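Local atomic coordinates of KLLA0E08119p (Kluyveromyces lactis, PDB entry 3VA7), a protein that is the urea carboxylase part of a larger biotin-dependent enzyme and probably makes urea-1-carboxylate from urea, hydrogencarbonate and ATP. Residues Gly666-His672 and Val757-Ala763; Glu680-Glu684 and Pro818-Asn822. All coordinates share one frame; numbering follows the deposited sequence.

From the N terminus, the chain runs through strand 662-669, whose end and following turn form 666-672, into helix 680-688, goes on to strand 756-762 and later reaches the loop before strand 824-828. Interaction 1 closes a loop of 84 residues by pairing 666-672 with 757-763; interaction 2 closes one of 133 by setting 818-822 against 680-684. Since 680-684 lies between the partners of interaction 1, and 757-763 between those of interaction 2, the two closures cross. Interaction 1 joins two neighbouring strands of a buried sheet, and interaction 2 fixes the loop to the helix at the surface. They touch where Cys-669 SG packs against Glu-821 and Tyr-820, and Gln-759 against Ile-683.

Interaction 1 (Gly666-His672 and Val757-Ala763); sequences GVTCGPH and VCQAVVA
Gly-666 O takes a hydrogen bond from Ala-763 N at 3.1 Å, just beyond the first antiparallel pair, Val-667 with Val-762. This pair is non-hydrogen-bonded and its side chains diverge. Valine suits position 667 because its two branches part, CG1 of Val-667 meeting Val-762 CG2 at 4.0 Å and CG2 meeting the methyl of Ala-760. Thr-668 and Val-761 form the hydrogen-bonded pair, each backbone N serving the other's carbonyl, with 2.9 Å from Thr-668 N to Val-761 O; their side chains share one face of the sheet. Cys-669 and Ala-760 pair without hydrogen bonds, both pointing to the other face, where Phe-687 of helix 680-688 packs on Cys-669.

Regular pairing then gives way. Gly-670 holds a positive phi of 110°, where a CB would collide with the carbonyl oxygen before it, and its N makes a weak bond of 3.2 Å to Gln-759 O. A cis peptide leads into Pro-671, whose CD packs on Cys-758 CB and Val-761 CG2. The turn delivers His-672 N to Cys-758 O at 2.8 Å. With CG of His-672 anti to its carbonyl carbon (chi1 -51°), the imidazole lies beside Val-757: Val-757 CG1 sits over a ring face, while Cys-758 N is at the edge, 3.3 Å from His-672 CD2. The opposite face is covered over its centre by Pro-671 CB.

This ladder joins neighbouring strands of the carboxyltransferase domain, in the region of subdomains A and B. Cys-758 packs on Tyr-731 and Asn-737 of the biotin pocket, its side chain about 7 Å from the bound ligand. Strand 735-739 flanks 756-762 on its other side, and strand 778-783 bonds to Val-667. Phe-687 also packs on Val-667, and Leu-849 of strand 847-852 meets Pro-671 and His-672.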
loop_
_atom_site.group_PDB
_atom_site.type_symbol
_atom_site.label_atom_id
_atom_site.label_comp_id
_atom_site.label_asym_id
_atom_site.label_seq_id
_atom_site.Cartn_x
_atom_site.Cartn_y
_atom_site.Cartn_z
ATOM N N GLY A 666 13.225 -15.660 -26.814
ATOM C CA GLY A 666 12.954 -14.890 -28.044
ATOM C C GLY A 666 12.743 -13.414 -27.764
ATOM O O GLY A 666 12.062 -13.048 -26.790
ATOM N N VAL A 667 13.311 -12.547 -28.588
ATOM C CA VAL A 667 13.149 -11.123 -28.393
ATOM C C VAL A 667 12.951 -10.469 -29.750
ATOM O O VAL A 667 13.347 -11.036 -30.762
ATOM C CB VAL A 667 14.430 -10.458 -27.795
ATOM C CG1 VAL A 667 14.837 -11.054 -26.424
ATOM C CG2 VAL A 667 15.588 -10.479 -28.798
ATOM N N THR A 668 12.365 -9.267 -29.768
ATOM C CA THR A 668 12.377 -8.414 -30.938
ATOM C C THR A 668 13.545 -7.456 -30.790
ATOM O O THR A 668 13.734 -6.890 -29.732
ATOM C CB THR A 668 11.049 -7.675 -31.142
ATOM O OG1 THR A 668 10.822 -6.757 -30.075
ATOM C CG2 THR A 668 9.886 -8.640 -31.173
ATOM N N CYS A 669 14.354 -7.318 -31.832
ATOM C CA CYS A 669 15.466 -6.383 -31.852
ATOM C C CYS A 669 14.947 -4.952 -31.701
ATOM O O CYS A 669 13.908 -4.636 -32.261
ATOM C CB CYS A 669 16.238 -6.507 -33.179
ATOM S SG CYS A 669 16.731 -8.189 -33.614
ATOM N N GLY A 670 15.667 -4.096 -30.960
ATOM C CA GLY A 670 15.226 -2.705 -30.641
ATOM C C GLY A 670 14.817 -2.371 -29.201
ATOM O O GLY A 670 14.319 -3.233 -28.507
ATOM N N PRO A 671 14.887 -1.095 -28.787
ATOM C CA PRO A 671 15.026 0.056 -29.656
ATOM C C PRO A 671 16.418 0.378 -30.060
ATOM O O PRO A 671 16.630 0.881 -31.167
ATOM C CB PRO A 671 14.487 1.210 -28.828
ATOM C CG PRO A 671 14.228 0.709 -27.529
ATOM C CD PRO A 671 14.176 -0.756 -27.554
ATOM N N HIS A 672 17.385 0.111 -29.198
ATOM C CA HIS A 672 18.699 0.712 -29.436
ATOM C C HIS A 672 19.803 -0.228 -29.972
ATOM O O HIS A 672 20.944 0.162 -30.082
ATOM C CB HIS A 672 19.120 1.557 -28.242
ATOM C CG HIS A 672 18.076 2.541 -27.817
ATOM N ND1 HIS A 672 17.711 3.617 -28.595
ATOM C CD2 HIS A 672 17.299 2.604 -26.702
ATOM C CE1 HIS A 672 16.751 4.297 -27.991
ATOM N NE2 HIS A 672 16.478 3.699 -26.844
ATOM N N VAL A 757 19.926 3.213 -22.505
ATOM C CA VAL A 757 19.493 2.562 -23.743
ATOM C C VAL A 757 19.061 1.120 -23.462
ATOM O O VAL A 757 19.545 0.499 -22.529
ATOM C CB VAL A 757 20.595 2.594 -24.792
ATOM C CG1 VAL A 757 20.890 4.010 -25.219
ATOM C CG2 VAL A 757 21.859 1.970 -24.269
ATOM N N CYS A 758 18.113 0.619 -24.252
ATOM C CA CYS A 758 17.624 -0.775 -24.206
ATOM C C CYS A 758 17.992 -1.429 -25.537
ATOM O O CYS A 758 17.765 -0.836 -26.624
ATOM C CB CYS A 758 16.114 -0.812 -24.056
ATOM S SG CYS A 758 15.463 -0.300 -22.426
ATOM N N GLN A 759 18.500 -2.648 -25.499
ATOM C CA GLN A 759 19.058 -3.260 -26.686
ATOM C C GLN A 759 17.966 -3.952 -27.483
ATOM O O GLN A 759 17.862 -3.767 -28.697
ATOM C CB GLN A 759 20.214 -4.201 -26.284
ATOM C CG GLN A 759 20.532 -5.332 -27.221
ATOM C CD GLN A 759 21.235 -4.909 -28.502
ATOM O OE1 GLN A 759 22.090 -4.027 -28.508
ATOM N NE2 GLN A 759 20.879 -5.547 -29.590
ATOM N N ALA A 760 17.142 -4.734 -26.800
ATOM C CA ALA A 760 16.160 -5.632 -27.410
ATOM C C ALA A 760 15.049 -5.756 -26.367
ATOM O O ALA A 760 15.245 -5.270 -25.240
ATOM C CB ALA A 760 16.776 -6.984 -27.684
ATOM N N VAL A 761 13.915 -6.387 -26.726
ATOM C CA VAL A 761 12.811 -6.599 -25.804
ATOM C C VAL A 761 12.222 -8.015 -25.945
ATOM O O VAL A 761 11.754 -8.423 -27.028
ATOM C CB VAL A 761 11.648 -5.597 -26.049
ATOM C CG1 VAL A 761 10.538 -5.845 -25.033
ATOM C CG2 VAL A 761 12.149 -4.091 -26.062
ATOM N N VAL A 762 12.232 -8.751 -24.834
ATOM C CA VAL A 762 11.683 -10.054 -24.750
ATOM C C VAL A 762 10.247 -9.981 -25.271
ATOM O O VAL A 762 9.496 -8.986 -24.960
ATOM C CB VAL A 762 11.728 -10.544 -23.288
ATOM C CG1 VAL A 762 10.989 -11.868 -23.152
ATOM C CG2 VAL A 762 13.185 -10.646 -22.799
ATOM N N ALA A 763 9.840 -10.999 -26.059
ATOM C CA ALA A 763 8.534 -10.906 -26.695
ATOM C C ALA A 763 7.495 -11.116 -25.646
ATOM O O ALA A 763 7.705 -11.864 -24.748
ATOM C CB ALA A 763 8.368 -11.893 -27.845
#

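Interaction 2 (Glu680-Glu684 and Pro818-Asn822); sequences EEYIE and PKYEN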
loop_
_atom_site.group_PDB
_atom_site.type_symbol
_atom_site.label_atom_id
_atom_site.label_comp_id
_atom_site.label_asym_id
_atom_site.label_seq_id
_atom_site.Cartn_x
_atom_site.Cartn_y
_atom_site.Cartn_z
ATOM N N GLU A 680 28.697 -2.634 -33.952
ATOM C CA GLU A 680 28.355 -3.867 -34.695
ATOM C C GLU A 680 28.711 -5.147 -33.966
ATOM O O GLU A 680 27.828 -5.945 -33.690
ATOM C CB GLU A 680 29.060 -3.901 -36.057
ATOM C CG GLU A 680 28.219 -3.485 -37.281
ATOM C CD GLU A 680 27.147 -4.503 -37.579
ATOM O OE1 GLU A 680 25.939 -4.127 -37.738
ATOM O OE2 GLU A 680 27.544 -5.701 -37.611
ATOM N N GLU A 681 29.995 -5.358 -33.657
ATOM C CA GLU A 681 30.396 -6.646 -33.053
ATOM C C GLU A 681 29.726 -6.882 -31.714
ATOM O O GLU A 681 29.326 -8.023 -31.395
ATOM C CB GLU A 681 31.916 -6.898 -33.002
ATOM C CG GLU A 681 32.798 -5.784 -32.486
ATOM C CD GLU A 681 34.181 -6.304 -32.021
ATOM O OE1 GLU A 681 35.142 -5.487 -32.018
ATOM O OE2 GLU A 681 34.318 -7.523 -31.664
ATOM N N TYR A 682 29.553 -5.812 -30.940
ATOM C CA TYR A 682 28.874 -5.991 -29.668
ATOM C C TYR A 682 27.413 -6.482 -29.811
ATOM O O TYR A 682 26.978 -7.376 -29.051
ATOM C CB TYR A 682 29.025 -4.815 -28.690
ATOM C CG TYR A 682 28.444 -5.239 -27.385
ATOM C CD1 TYR A 682 29.098 -6.178 -26.585
ATOM C CD2 TYR A 682 27.179 -4.792 -26.992
ATOM C CE1 TYR A 682 28.542 -6.629 -25.405
ATOM C CE2 TYR A 682 26.596 -5.249 -25.793
ATOM C CZ TYR A 682 27.289 -6.167 -25.006
ATOM O OH TYR A 682 26.712 -6.597 -23.832
ATOM N N ILE A 683 26.685 -5.927 -30.788
ATOM C CA ILE A 683 25.372 -6.476 -31.180
ATOM C C ILE A 683 25.412 -7.979 -31.544
ATOM O O ILE A 683 24.555 -8.776 -31.099
ATOM C CB ILE A 683 24.750 -5.701 -32.356
ATOM C CG1 ILE A 683 24.766 -4.187 -32.065
ATOM C CG2 ILE A 683 23.370 -6.252 -32.644
ATOM C CD1 ILE A 683 24.098 -3.284 -33.174
ATOM N N GLU A 684 26.395 -8.365 -32.354
ATOM C CA GLU A 684 26.646 -9.783 -32.604
ATOM C C GLU A 684 26.893 -10.514 -31.300
ATOM O O GLU A 684 26.167 -11.476 -31.006
ATOM C CB GLU A 684 27.845 -10.028 -33.528
ATOM C CG GLU A 684 28.054 -8.986 -34.610
ATOM C CD GLU A 684 29.087 -9.449 -35.641
ATOM O OE1 GLU A 684 29.556 -10.617 -35.504
ATOM O OE2 GLU A 684 29.410 -8.657 -36.580
ATOM N N PRO A 818 17.465 -15.352 -38.929
ATOM C CA PRO A 818 18.868 -15.770 -39.157
ATOM C C PRO A 818 19.887 -14.877 -38.471
ATOM O O PRO A 818 20.938 -15.348 -38.041
ATOM C CB PRO A 818 19.040 -15.657 -40.695
ATOM C CG PRO A 818 17.761 -15.007 -41.224
ATOM C CD PRO A 818 16.705 -15.295 -40.194
ATOM N N LYS A 819 19.571 -13.588 -38.389
ATOM C CA LYS A 819 20.455 -12.570 -37.811
ATOM C C LYS A 819 19.603 -11.425 -37.208
ATOM O O LYS A 819 18.504 -11.137 -37.655
ATOM C CB LYS A 819 21.360 -12.034 -38.917
ATOM C CG LYS A 819 22.256 -10.877 -38.531
ATOM C CD LYS A 819 23.275 -10.575 -39.630
ATOM C CE LYS A 819 24.603 -10.047 -39.045
ATOM N NZ LYS A 819 24.641 -8.560 -38.898
ATOM N N TYR A 820 20.115 -10.750 -36.198
ATOM C CA TYR A 820 19.391 -9.600 -35.653
ATOM C C TYR A 820 19.090 -8.657 -36.802
ATOM O O TYR A 820 19.880 -8.538 -37.740
ATOM C CB TYR A 820 20.214 -8.871 -34.573
ATOM C CG TYR A 820 21.512 -8.369 -35.085
ATOM C CD1 TYR A 820 21.600 -7.143 -35.731
ATOM C CD2 TYR A 820 22.676 -9.119 -34.916
ATOM C CE1 TYR A 820 22.856 -6.656 -36.219
ATOM C CE2 TYR A 820 23.927 -8.664 -35.388
ATOM C CZ TYR A 820 24.002 -7.434 -36.032
ATOM O OH TYR A 820 25.224 -7.019 -36.501
ATOM N N GLU A 821 17.959 -7.979 -36.713
ATOM C CA GLU A 821 17.603 -7.033 -37.714
ATOM C C GLU A 821 17.756 -5.604 -37.164
ATOM O O GLU A 821 18.010 -5.411 -35.967
ATOM C CB GLU A 821 16.194 -7.317 -38.185
ATOM C CG GLU A 821 15.146 -6.980 -37.165
ATOM C CD GLU A 821 13.747 -7.389 -37.585
ATOM O OE1 GLU A 821 12.849 -7.323 -36.712
ATOM O OE2 GLU A 821 13.538 -7.796 -38.774
ATOM N N ASN A 822 17.588 -4.614 -38.048
ATOM C CA ASN A 822 17.668 -3.206 -37.719
ATOM C C ASN A 822 16.420 -2.700 -36.992
ATOM O O ASN A 822 15.331 -2.805 -37.514
ATOM C CB ASN A 822 17.841 -2.455 -39.018
ATOM C CG ASN A 822 18.148 -1.030 -38.810
ATOM O OD1 ASN A 822 17.559 -0.381 -37.960
ATOM N ND2 ASN A 822 19.078 -0.518 -39.578
#
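Ile-683 lays its CG2 methyl squarely over the ring of Tyr-820, and this CH-pi contact is the heart of the apolar part. The methyl carbon Ile-683 CG2 stands 3.4 Å from the centroid of the Tyr-820 ring and only 2° off its normal. The Ile-683 torsion makes this possible, holding CG2 anti to the backbone N and projecting it from the helix toward the loop. A beta-branched residue suits the place because it offers such a methyl close to the backbone. On the opposite face of the ring lies the aliphatic part of Lys-819, with CG 4.0 Å above the plane and offset toward the rim. Tyrosine suits its place because the ring gives Ile-683 a flat apolar face while the hydroxyl reaches the charged groups.

The polar part gathers at the phenol oxygen. Lys-819 runs its chain alongside its face of the ring and turns at its end, so that NZ makes a weak hydrogen bond of 2.9 Å to Tyr-820 OH. Glu-680 bends at chi2 to bring its carboxylate beside the same hydroxyl, the carboxylate and ring planes 38° apart. Glu-684, one helical turn on, runs its CG past Tyr-820 OH at 3.9 Å.

Charge acts at longer range. Lys-819 NZ is 4.3 Å from Glu-680 OE2, too far apart for a salt bridge, and 5.3 Å from Glu-684 OE2.

Helix 680-688 lies in the region of subdomains A and B, and 818-822 leads into strand 824-828. A buried isoleucine anchors the ring between them, whereas the charged groups lie at the surface, Glu-684 less openly than Glu-680 and Lys-819. The lysine probably offsets some of the negative charge of the two glutamates, and these diffuse attractions would favour keeping loop and helix together.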